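Local atomic coordinates of FdhC (Acinetobacter nosocomialis, PDB entry 5KTC), a protein that acts as a sugar N-acyltransferase of the GNAT superfamily, passing a 3-hydroxybutanoyl group from coenzyme A to the amino group of a dTDP-linked 3-amino-3,6-dideoxygalactose. Residues Glu62-Ile68 with Thr79-Phe85; Pro89-Trp94 with Gly124-Phe130. The contacts are given in a common frame with arbitrary orientation. Residue numbers count along the deposited sequence, not the author numbering.

Contact 1 of 2, residues Glu62-Ile68 with Thr79-Phe85; sequences EEYYFII and TVRLYDF. With FUH ([[(2~{R},3~{S},5~{R})-5-[5-methyl-2,4-bis(oxidanylidene)pyrimidin-1-yl]-3-oxidanyl-oxolan-2-yl]methoxy-oxidanyl-phosphoryl] [(2~{R},3~{R},4~{S},5~{R},6~{R})-6-methyl-3,5-bis(oxidanyl)-4-[[(3~{R})-3-oxidanylbutanoyl]amino]oxan-2-yl] hydrogen phosphate), chain C.
Strands 63-68 and 79-85 run antiparallel as the two arms of a beta hairpin, with axes 4.7 Å apart at 177°. Y64 and L82 form a hydrogen-bonded pair (Y64 N to L82 O 3.0 Å, L82 N to Y64 O 2.8 Å). F66 and V80 form another (F66 N to V80 O 2.8 Å, V80 N to F66 O 3.0 Å). Y65 lies opposite R81 and I67 opposite T79 in non-hydrogen-bonded pairs. T79 is the residue most covered here. T79 CB lies 4.0 Å from Y65 CE1. A water bonds both T79 OG1 and Y65 OH at 2.9 Å, and T79 OG1 also bonds S96 O. V80, chi1 p, is on the mainly apolar face with Y64, F66 and L82. V80 CG1 is 4.2 Å from F66 CB, and V80 CB is 4.2 Å from I68 CD1. R81 (chi1 t, chi2 t, chi3 p) is on the other face. R81 CD packs over the face of the Y65 ring, 4.0 Å from its centroid, a CH-pi contact. R81 NH1 makes a salt bridge to E63 OE1 at 2.9 Å. R81 NH2 bonds the diphosphate oxygen FUH O10 at 2.9 Å. Y65 OH gives a 2.6 Å bond to the thymine oxygen FUH O15, and Y83 OH and the sugar oxygen FUH O5 are hydrogen-bonded at 2.8 Å. The Y64/F66/V80/L82 face is therefore mostly nonpolar and buried, while on the other Y65, R81 and Y83 hydrogen-bond base, diphosphate and sugar.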
loop_
_atom_site.group_PDB
_atom_site.type_symbol
_atom_site.label_atom_id
_atom_site.label_comp_id
_atom_site.label_asym_id
_atom_site.label_seq_id
_atom_site.Cartn_x
_atom_site.Cartn_y
_atom_site.Cartn_z
ATOM N N GLU A 62 -11.090 -1.739 11.609
ATOM C CA GLU A 62 -11.346 -2.709 10.543
ATOM C C GLU A 62 -10.664 -2.396 9.192
ATOM O O GLU A 62 -10.712 -3.224 8.268
ATOM C CB GLU A 62 -12.843 -2.840 10.343
ATOM C CG GLU A 62 -13.574 -3.413 11.556
ATOM C CD GLU A 62 -15.088 -3.195 11.515
ATOM O OE1 GLU A 62 -15.633 -2.501 10.603
ATOM O OE2 GLU A 62 -15.738 -3.726 12.438
ATOM N N GLU A 63 -10.077 -1.209 9.061
ATOM C CA GLU A 63 -9.590 -0.739 7.743
ATOM C C GLU A 63 -8.800 0.524 7.919
ATOM O O GLU A 63 -9.235 1.399 8.667
ATOM C CB GLU A 63 -10.755 -0.449 6.787
ATOM C CG GLU A 63 -10.378 -0.308 5.323
ATOM C CD GLU A 63 -11.554 -0.470 4.366
ATOM O OE1 GLU A 63 -11.644 0.246 3.350
ATOM O OE2 GLU A 63 -12.354 -1.397 4.582
ATOM N N TYR A 64 -7.655 0.629 7.224
ATOM C CA TYR A 64 -6.812 1.792 7.229
ATOM C C TYR A 64 -6.408 2.132 5.830
ATOM O O TYR A 64 -5.816 1.295 5.136
ATOM C CB TYR A 64 -5.570 1.532 8.084
ATOM C CG TYR A 64 -5.927 1.203 9.499
ATOM C CD1 TYR A 64 -6.372 2.204 10.379
ATOM C CD2 TYR A 64 -5.923 -0.096 9.964
ATOM C CE1 TYR A 64 -6.766 1.882 11.677
ATOM C CE2 TYR A 64 -6.298 -0.406 11.287
ATOM C CZ TYR A 64 -6.732 0.594 12.128
ATOM O OH TYR A 64 -7.126 0.323 13.433
ATOM N N TYR A 65 -6.731 3.336 5.411
ATOM C CA TYR A 65 -6.595 3.803 4.028
ATOM C C TYR A 65 -5.769 5.064 4.059
ATOM O O TYR A 65 -6.057 5.935 4.878
ATOM C CB TYR A 65 -7.973 4.135 3.509
ATOM C CG TYR A 65 -8.181 4.425 2.075
ATOM C CD1 TYR A 65 -7.239 4.165 1.106
ATOM C CD2 TYR A 65 -9.403 4.941 1.663
ATOM C CE1 TYR A 65 -7.510 4.411 -0.241
ATOM C CE2 TYR A 65 -9.687 5.191 0.323
ATOM C CZ TYR A 65 -8.738 4.924 -0.631
ATOM O OH TYR A 65 -8.995 5.185 -2.012
ATOM N N PHE A 66 -4.725 5.129 3.237
ATOM C CA PHE A 66 -3.724 6.190 3.260
ATOM C C PHE A 66 -3.543 6.893 1.923
ATOM O O PHE A 66 -3.633 6.277 0.868
ATOM C CB PHE A 66 -2.341 5.642 3.671
ATOM C CG PHE A 66 -2.327 4.954 5.016
ATOM C CD1 PHE A 66 -2.675 3.644 5.124
ATOM C CD2 PHE A 66 -1.908 5.619 6.139
ATOM C CE1 PHE A 66 -2.694 2.980 6.327
ATOM C CE2 PHE A 66 -1.917 5.005 7.371
ATOM C CZ PHE A 66 -2.297 3.662 7.481
ATOM N N ILE A 67 -3.302 8.196 2.004
ATOM C CA ILE A 67 -2.721 8.943 0.901
ATOM C C ILE A 67 -1.187 8.804 1.036
ATOM O O ILE A 67 -0.682 8.873 2.154
ATOM C CB ILE A 67 -3.075 10.434 0.934
ATOM C CG1 ILE A 67 -4.583 10.630 1.013
ATOM C CG2 ILE A 67 -2.461 11.139 -0.250
ATOM C CD1 ILE A 67 -5.377 10.055 -0.155
ATOM N N ILE A 68 -0.547 8.573 -0.104
ATOM C CA ILE A 68 0.882 8.516 -0.227
ATOM C C ILE A 68 1.326 9.903 -0.692
ATOM O O ILE A 68 0.780 10.416 -1.688
ATOM C CB ILE A 68 1.352 7.462 -1.230
ATOM C CG1 ILE A 68 0.795 6.052 -0.916
ATOM C CG2 ILE A 68 2.884 7.460 -1.248
ATOM C CD1 ILE A 68 1.083 5.026 -2.009
ATOM N N THR A 79 -2.303 6.246 -3.395
ATOM C CA THR A 79 -3.106 5.673 -2.375
ATOM C C THR A 79 -2.623 4.306 -2.005
ATOM O O THR A 79 -1.970 3.607 -2.810
ATOM C CB THR A 79 -4.586 5.540 -2.776
ATOM O OG1 THR A 79 -4.728 4.703 -3.939
ATOM C CG2 THR A 79 -5.131 6.880 -3.018
ATOM N N VAL A 80 -2.980 3.872 -0.792
ATOM C CA VAL A 80 -2.809 2.450 -0.464
ATOM C C VAL A 80 -3.682 2.111 0.698
ATOM O O VAL A 80 -3.997 3.000 1.512
ATOM C CB VAL A 80 -1.310 2.072 -0.218
ATOM C CG1 VAL A 80 -0.806 2.675 1.099
ATOM C CG2 VAL A 80 -1.109 0.556 -0.268
ATOM N N ARG A 81 -4.082 0.865 0.778
ATOM C CA ARG A 81 -5.094 0.446 1.821
ATOM C C ARG A 81 -4.824 -0.909 2.408
ATOM O O ARG A 81 -4.455 -1.830 1.690
ATOM C CB ARG A 81 -6.470 0.432 1.168
ATOM C CG ARG A 81 -7.684 0.337 2.074
ATOM C CD ARG A 81 -8.981 0.766 1.348
ATOM N NE ARG A 81 -9.257 -0.112 0.230
ATOM C CZ ARG A 81 -10.229 -1.032 0.049
ATOM N NH1 ARG A 81 -11.240 -1.250 0.885
ATOM N NH2 ARG A 81 -10.181 -1.730 -1.070
ATOM N N LEU A 82 -5.064 -1.027 3.726
ATOM C CA LEU A 82 -5.132 -2.254 4.466
ATOM C C LEU A 82 -6.557 -2.521 4.877
ATOM O O LEU A 82 -7.229 -1.642 5.383
ATOM C CB LEU A 82 -4.318 -2.222 5.747
ATOM C CG LEU A 82 -2.812 -2.194 5.527
ATOM C CD1 LEU A 82 -2.361 -0.868 4.927
ATOM C CD2 LEU A 82 -2.176 -2.440 6.851
ATOM N N TYR A 83 -7.035 -3.722 4.600
ATOM C CA TYR A 83 -8.479 -4.007 4.708
ATOM C C TYR A 83 -8.705 -5.539 4.846
ATOM O O TYR A 83 -7.790 -6.375 4.659
ATOM C CB TYR A 83 -9.211 -3.357 3.472
ATOM C CG TYR A 83 -8.916 -3.993 2.109
ATOM C CD1 TYR A 83 -7.730 -3.770 1.452
ATOM C CD2 TYR A 83 -9.886 -4.825 1.444
ATOM C CE1 TYR A 83 -7.481 -4.341 0.210
ATOM C CE2 TYR A 83 -9.656 -5.370 0.188
ATOM C CZ TYR A 83 -8.441 -5.162 -0.433
ATOM O OH TYR A 83 -8.171 -5.650 -1.696
ATOM N N ASP A 84 -9.938 -5.901 5.217
ATOM C CA ASP A 84 -10.420 -7.269 5.197
ATOM C C ASP A 84 -9.587 -8.185 6.072
ATOM O O ASP A 84 -8.849 -9.050 5.580
ATOM C CB ASP A 84 -10.454 -7.778 3.750
ATOM C CG ASP A 84 -11.250 -9.086 3.575
ATOM O OD1 ASP A 84 -11.989 -9.469 4.506
ATOM O OD2 ASP A 84 -11.158 -9.659 2.457
ATOM N N PHE A 85 -9.680 -7.909 7.369
ATOM C CA PHE A 85 -8.894 -8.553 8.422
ATOM C C PHE A 85 -9.514 -9.872 8.908
ATOM O O PHE A 85 -10.716 -9.917 9.123
ATOM C CB PHE A 85 -8.831 -7.596 9.608
ATOM C CG PHE A 85 -8.200 -6.226 9.300
ATOM C CD1 PHE A 85 -7.451 -5.992 8.163
ATOM C CD2 PHE A 85 -8.331 -5.217 10.188
ATOM C CE1 PHE A 85 -6.847 -4.748 7.939
ATOM C CE2 PHE A 85 -7.748 -3.968 10.000
ATOM C CZ PHE A 85 -7.018 -3.724 8.854
HETATM O O1 FUH C . -3.866 -3.208 -5.207
HETATM C C1 FUH C . -3.958 -4.430 -5.164
HETATM C C2 FUH C . -2.911 -5.304 -4.556
HETATM C C3 FUH C . -1.554 -4.649 -4.538
HETATM O O2 FUH C . -0.804 -4.952 -5.742
HETATM C C4 FUH C . -0.726 -5.170 -3.390
HETATM N N1 FUH C . -5.077 -5.104 -5.648
HETATM C C5 FUH C . -6.305 -4.363 -5.956
HETATM C C6 FUH C . -6.899 -4.801 -7.308
HETATM O O3 FUH C . -7.099 -6.149 -7.245
HETATM C C7 FUH C . -8.267 -4.221 -7.588
HETATM C C8 FUH C . -9.006 -4.864 -8.785
HETATM O O4 FUH C . -9.126 -4.383 -6.446
HETATM C C9 FUH C . -7.322 -4.596 -4.854
HETATM O O5 FUH C . -6.907 -4.017 -3.608
HETATM C C10 FUH C . -8.591 -3.923 -5.193
HETATM O O6 FUH C . -8.324 -2.530 -5.262
HETATM P P1 FUH C . -9.473 -1.462 -5.308
HETATM O O7 FUH C . -10.028 -1.280 -6.672
HETATM O O8 FUH C . -8.795 -0.186 -4.810
HETATM O O9 FUH C . -10.544 -1.717 -4.159
HETATM P P2 FUH C . -11.824 -2.675 -4.082
HETATM O O10 FUH C . -11.707 -3.451 -2.816
HETATM O O11 FUH C . -11.810 -3.527 -5.344
HETATM O O12 FUH C . -12.945 -1.577 -4.030
HETATM C C11 FUH C . -14.219 -1.886 -3.457
HETATM C C12 FUH C . -15.253 -1.011 -4.118
HETATM C C13 FUH C . -15.133 -0.956 -5.655
HETATM O O13 FUH C . -16.419 -0.841 -6.291
HETATM C C14 FUH C . -14.410 0.352 -5.944
HETATM C C15 FUH C . -14.885 1.208 -4.795
HETATM O O14 FUH C . -15.113 0.338 -3.658
HETATM N N2 FUH C . -13.921 2.197 -4.263
HETATM C C16 FUH C . -12.770 1.799 -3.653
HETATM C C17 FUH C . -11.907 2.746 -3.099
HETATM C C18 FUH C . -10.626 2.352 -2.397
HETATM C C19 FUH C . -12.272 4.120 -3.238
HETATM O O15 FUH C . -11.524 5.032 -2.692
HETATM N N3 FUH C . -13.411 4.484 -3.843
HETATM C C20 FUH C . -14.228 3.529 -4.301
HETATM O O16 FUH C . -15.337 3.895 -4.920
HETATM O O HOH W 1 -11.801 -3.809 5.836
HETATM O O HOH W 2 -11.456 -5.966 8.503
HETATM O O HOH W 3 -7.597 4.398 -4.405
#

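Contact 2 of 2, residues Pro89-Trp94 with Gly124-Phe130; sequences PKSFCW and GFEQSHF. With FUH ([[(2~{R},3~{S},5~{R})-5-[5-methyl-2,4-bis(oxidanylidene)pyrimidin-1-yl]-3-oxidanyl-oxolan-2-yl]methoxy-oxidanyl-phosphoryl] [(2~{R},3~{R},4~{S},5~{R},6~{R})-6-methyl-3,5-bis(oxidanyl)-4-[[(3~{R})-3-oxidanylbutanoyl]amino]oxan-2-yl] hydrogen phosphate), chain C.
K90 O accepts two backbone hydrogen bonds, from E126 N at 2.8 Å and Q127 N at 3.0 Å. The pairing continues with F92 N to Q127 O at 3.0 Å and H129 N to F92 O at 2.8 Å. W94 N to H129 O, at 3.3 Å, is weak. On the face of S91, C93, Q127 and H129, H129 NE2 donates to Q127 OE1 at 2.7 Å. Strands 91-94 and 127-130 are thus parallel, with S91 beside Q127, F92 beside S128 and C93 beside H129. Their axes come within 4.5 Å and cross at -36°. They belong to a beta-alpha-beta unit joined through helix 107-122, the part of a GNAT fold whose two central parallel strands typically splay apart around the acyl-CoA. A cis peptide bond precedes P89. After helix 107-122, G124 is the first residue to leave helical angles, with phi 68°, and F125 (chi1 m) follows. The F125 ring is covered on both faces: F92 CB sits 3.7 Å from the F125 centroid (CH-pi), and K90 NZ 3.9 Å from it on the other (cation-pi). With chi1 p, the F92 ring has S128 CB over its face, 3.9 Å from the centroid. S91 CB is 4.0 Å from the H129 ring centroid. The W94 five-membered ring and the F130 ring meet obliquely, centroids 4.9 Å apart, and W94 NE1 bonds Y116 OH. Both rings touch the acyl methyl FUH C4, 3.5 Å from W94 CE2 and 3.8 Å from F130 CD2.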
loop_
_atom_site.group_PDB
_atom_site.type_symbol
_atom_site.label_atom_id
_atom_site.label_comp_id
_atom_site.label_asym_id
_atom_site.label_seq_id
_atom_site.Cartn_x
_atom_site.Cartn_y
_atom_site.Cartn_z
ATOM N N PRO A 89 -4.419 -17.925 10.796
ATOM C CA PRO A 89 -3.624 -16.899 11.475
ATOM C C PRO A 89 -4.194 -15.449 11.258
ATOM O O PRO A 89 -5.141 -15.218 10.497
ATOM C CB PRO A 89 -2.225 -17.116 10.874
ATOM C CG PRO A 89 -2.480 -17.691 9.474
ATOM C CD PRO A 89 -3.881 -18.251 9.453
ATOM N N LYS A 90 -3.632 -14.498 11.987
ATOM C CA LYS A 90 -4.131 -13.161 11.940
ATOM C C LYS A 90 -3.688 -12.574 10.566
ATOM O O LYS A 90 -2.495 -12.536 10.288
ATOM C CB LYS A 90 -3.572 -12.400 13.112
ATOM C CG LYS A 90 -4.474 -11.283 13.562
ATOM C CD LYS A 90 -4.136 -10.920 15.006
ATOM C CE LYS A 90 -4.816 -9.636 15.397
ATOM N NZ LYS A 90 -4.320 -8.487 14.578
ATOM N N SER A 91 -4.637 -12.209 9.708
ATOM C CA SER A 91 -4.293 -11.802 8.334
ATOM C C SER A 91 -4.922 -10.497 7.937
ATOM O O SER A 91 -6.043 -10.129 8.404
ATOM C CB SER A 91 -4.627 -12.900 7.320
ATOM O OG SER A 91 -6.013 -13.012 7.203
ATOM N N PHE A 92 -4.195 -9.726 7.122
ATOM C CA PHE A 92 -4.764 -8.506 6.551
ATOM C C PHE A 92 -4.590 -8.568 5.054
ATOM O O PHE A 92 -3.674 -9.168 4.602
ATOM C CB PHE A 92 -4.137 -7.200 7.112
ATOM C CG PHE A 92 -2.715 -6.952 6.694
ATOM C CD1 PHE A 92 -1.647 -7.571 7.347
ATOM C CD2 PHE A 92 -2.424 -6.078 5.659
ATOM C CE1 PHE A 92 -0.338 -7.349 6.954
ATOM C CE2 PHE A 92 -1.107 -5.866 5.272
ATOM C CZ PHE A 92 -0.068 -6.475 5.939
ATOM N N CYS A 93 -5.524 -7.978 4.319
ATOM C CA CYS A 93 -5.322 -7.705 2.900
ATOM C C CYS A 93 -4.747 -6.279 2.683
ATOM O O CYS A 93 -4.969 -5.370 3.488
ATOM C CB CYS A 93 -6.631 -7.838 2.106
ATOM S SG CYS A 93 -7.360 -9.527 2.263
ATOM N N TRP A 94 -4.069 -6.089 1.561
ATOM C CA TRP A 94 -3.724 -4.751 1.139
ATOM C C TRP A 94 -3.845 -4.620 -0.373
ATOM O O TRP A 94 -3.911 -5.611 -1.129
ATOM C CB TRP A 94 -2.347 -4.300 1.630
ATOM C CG TRP A 94 -1.119 -4.813 0.961
ATOM C CD1 TRP A 94 -0.517 -6.017 1.142
ATOM C CD2 TRP A 94 -0.277 -4.071 0.055
ATOM N NE1 TRP A 94 0.646 -6.075 0.383
ATOM C CE2 TRP A 94 0.834 -4.873 -0.244
ATOM C CE3 TRP A 94 -0.351 -2.786 -0.499
ATOM C CZ2 TRP A 94 1.871 -4.440 -1.102
ATOM C CZ3 TRP A 94 0.701 -2.343 -1.335
ATOM C CH2 TRP A 94 1.781 -3.172 -1.633
ATOM N N GLY A 124 0.213 -5.787 14.478
ATOM C CA GLY A 124 0.301 -7.149 14.982
ATOM C C GLY A 124 -0.276 -8.291 14.172
ATOM O O GLY A 124 -0.616 -9.311 14.724
ATOM N N PHE A 125 -0.386 -8.163 12.839
ATOM C CA PHE A 125 -0.847 -9.322 12.027
ATOM C C PHE A 125 0.269 -10.312 11.840
ATOM O O PHE A 125 1.440 -9.966 12.032
ATOM C CB PHE A 125 -1.367 -8.858 10.652
ATOM C CG PHE A 125 -2.676 -8.150 10.734
ATOM C CD1 PHE A 125 -3.846 -8.859 10.720
ATOM C CD2 PHE A 125 -2.743 -6.814 10.816
ATOM C CE1 PHE A 125 -5.068 -8.228 10.822
ATOM C CE2 PHE A 125 -3.951 -6.147 10.871
ATOM C CZ PHE A 125 -5.118 -6.860 10.862
ATOM N N GLU A 126 -0.081 -11.504 11.390
ATOM C CA GLU A 126 0.883 -12.531 11.040
ATOM C C GLU A 126 1.101 -12.782 9.566
ATOM O O GLU A 126 2.171 -13.231 9.179
ATOM C CB GLU A 126 0.503 -13.858 11.716
ATOM C CG GLU A 126 0.782 -13.896 13.226
ATOM C CD GLU A 126 2.248 -13.646 13.608
ATOM O OE1 GLU A 126 2.509 -12.680 14.391
ATOM O OE2 GLU A 126 3.143 -14.404 13.125
ATOM N N GLN A 127 0.073 -12.539 8.754
ATOM C CA GLN A 127 0.118 -12.802 7.305
ATOM C C GLN A 127 -0.556 -11.682 6.529
ATOM O O GLN A 127 -1.504 -11.103 7.028
ATOM C CB GLN A 127 -0.774 -14.009 6.958
ATOM C CG GLN A 127 -0.342 -15.383 7.327
ATOM C CD GLN A 127 -0.854 -16.397 6.257
ATOM O OE1 GLN A 127 -2.030 -16.338 5.722
ATOM N NE2 GLN A 127 0.049 -17.307 5.899
ATOM N N SER A 128 -0.136 -11.490 5.266
ATOM C CA SER A 128 -0.779 -10.502 4.422
ATOM C C SER A 128 -1.282 -11.268 3.220
ATOM O O SER A 128 -0.609 -12.152 2.777
ATOM C CB SER A 128 0.182 -9.424 3.990
ATOM O OG SER A 128 -0.579 -8.433 3.357
ATOM N N HIS A 129 -2.491 -10.954 2.766
ATOM C CA HIS A 129 -3.036 -11.538 1.529
ATOM C C HIS A 129 -3.294 -10.417 0.543
ATOM O O HIS A 129 -3.720 -9.358 0.919
ATOM C CB HIS A 129 -4.367 -12.242 1.809
ATOM C CG HIS A 129 -4.279 -13.368 2.794
ATOM N ND1 HIS A 129 -5.410 -14.027 3.224
ATOM C CD2 HIS A 129 -3.232 -13.935 3.471
ATOM C CE1 HIS A 129 -5.056 -14.978 4.080
ATOM N NE2 HIS A 129 -3.753 -14.941 4.253
ATOM N N PHE A 130 -3.060 -10.670 -0.756
ATOM C CA PHE A 130 -3.511 -9.734 -1.795
ATOM C C PHE A 130 -3.565 -10.444 -3.153
ATOM O O PHE A 130 -3.088 -11.566 -3.312
ATOM C CB PHE A 130 -2.580 -8.498 -1.890
ATOM C CG PHE A 130 -1.149 -8.852 -2.096
ATOM C CD1 PHE A 130 -0.331 -9.102 -1.012
ATOM C CD2 PHE A 130 -0.607 -8.999 -3.401
ATOM C CE1 PHE A 130 1.014 -9.443 -1.205
ATOM C CE2 PHE A 130 0.729 -9.346 -3.595
ATOM C CZ PHE A 130 1.534 -9.559 -2.493
HETATM O O1 FUH C . -3.866 -3.208 -5.207
HETATM C C1 FUH C . -3.958 -4.430 -5.164
HETATM C C2 FUH C . -2.911 -5.304 -4.556
HETATM C C3 FUH C . -1.554 -4.649 -4.538
HETATM O O2 FUH C . -0.804 -4.952 -5.742
HETATM C C4 FUH C . -0.726 -5.170 -3.390
HETATM N N1 FUH C . -5.077 -5.104 -5.648
HETATM C C5 FUH C . -6.305 -4.363 -5.956
HETATM C C6 FUH C . -6.899 -4.801 -7.308
HETATM O O3 FUH C . -7.099 -6.149 -7.245
HETATM C C7 FUH C . -8.267 -4.221 -7.588
HETATM C C8 FUH C . -9.006 -4.864 -8.785
HETATM O O4 FUH C . -9.126 -4.383 -6.446
HETATM C C9 FUH C . -7.322 -4.596 -4.854
HETATM O O5 FUH C . -6.907 -4.017 -3.608
HETATM C C10 FUH C . -8.591 -3.923 -5.193
HETATM O O6 FUH C . -8.324 -2.530 -5.262
HETATM P P1 FUH C . -9.473 -1.462 -5.308
HETATM O O7 FUH C . -10.028 -1.280 -6.672
HETATM O O8 FUH C . -8.795 -0.186 -4.810
HETATM O O9 FUH C . -10.544 -1.717 -4.159
HETATM P P2 FUH C . -11.824 -2.675 -4.082
HETATM O O10 FUH C . -11.707 -3.451 -2.816
HETATM O O11 FUH C . -11.810 -3.527 -5.344
HETATM O O12 FUH C . -12.945 -1.577 -4.030
HETATM C C11 FUH C . -14.219 -1.886 -3.457
HETATM C C12 FUH C . -15.253 -1.011 -4.118
HETATM C C13 FUH C . -15.133 -0.956 -5.655
HETATM O O13 FUH C . -16.419 -0.841 -6.291
HETATM C C14 FUH C . -14.410 0.352 -5.944
HETATM C C15 FUH C . -14.885 1.208 -4.795
HETATM O O14 FUH C . -15.113 0.338 -3.658
HETATM N N2 FUH C . -13.921 2.197 -4.263
HETATM C C16 FUH C . -12.770 1.799 -3.653
HETATM C C17 FUH C . -11.907 2.746 -3.099
HETATM C C18 FUH C . -10.626 2.352 -2.397
HETATM C C19 FUH C . -12.272 4.120 -3.238
HETATM O O15 FUH C . -11.524 5.032 -2.692
HETATM N N3 FUH C . -13.411 4.484 -3.843
HETATM C C20 FUH C . -14.228 3.529 -4.301
HETATM O O16 FUH C . -15.337 3.895 -4.920
#

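Contact 1 and contact 2 lie in one mixed sheet, with centres 12 Å apart. They come in series along the chain: the 63-70/75-86 hairpin closes before 91-99 opens the beta-alpha-beta unit. Strands 75-86 and 91-99 are neighbours in the sheet and join the two contacts directly. Y83 O and C93 N are 2.8 Å apart, a probable hydrogen bond. V80 CG2 packs 3.4 Å from W94 CE3, and F85 CG packs 3.5 Å from F125 CZ. Both contacts touch the same product. Contact 1 supplies Y65, R81 and Y83 to its pocket, and contact 2 supplies W94 and F130, which line the acyl end. The side chains of I68 and F130, one in each contact, both come within about 7 Å of coenzyme A.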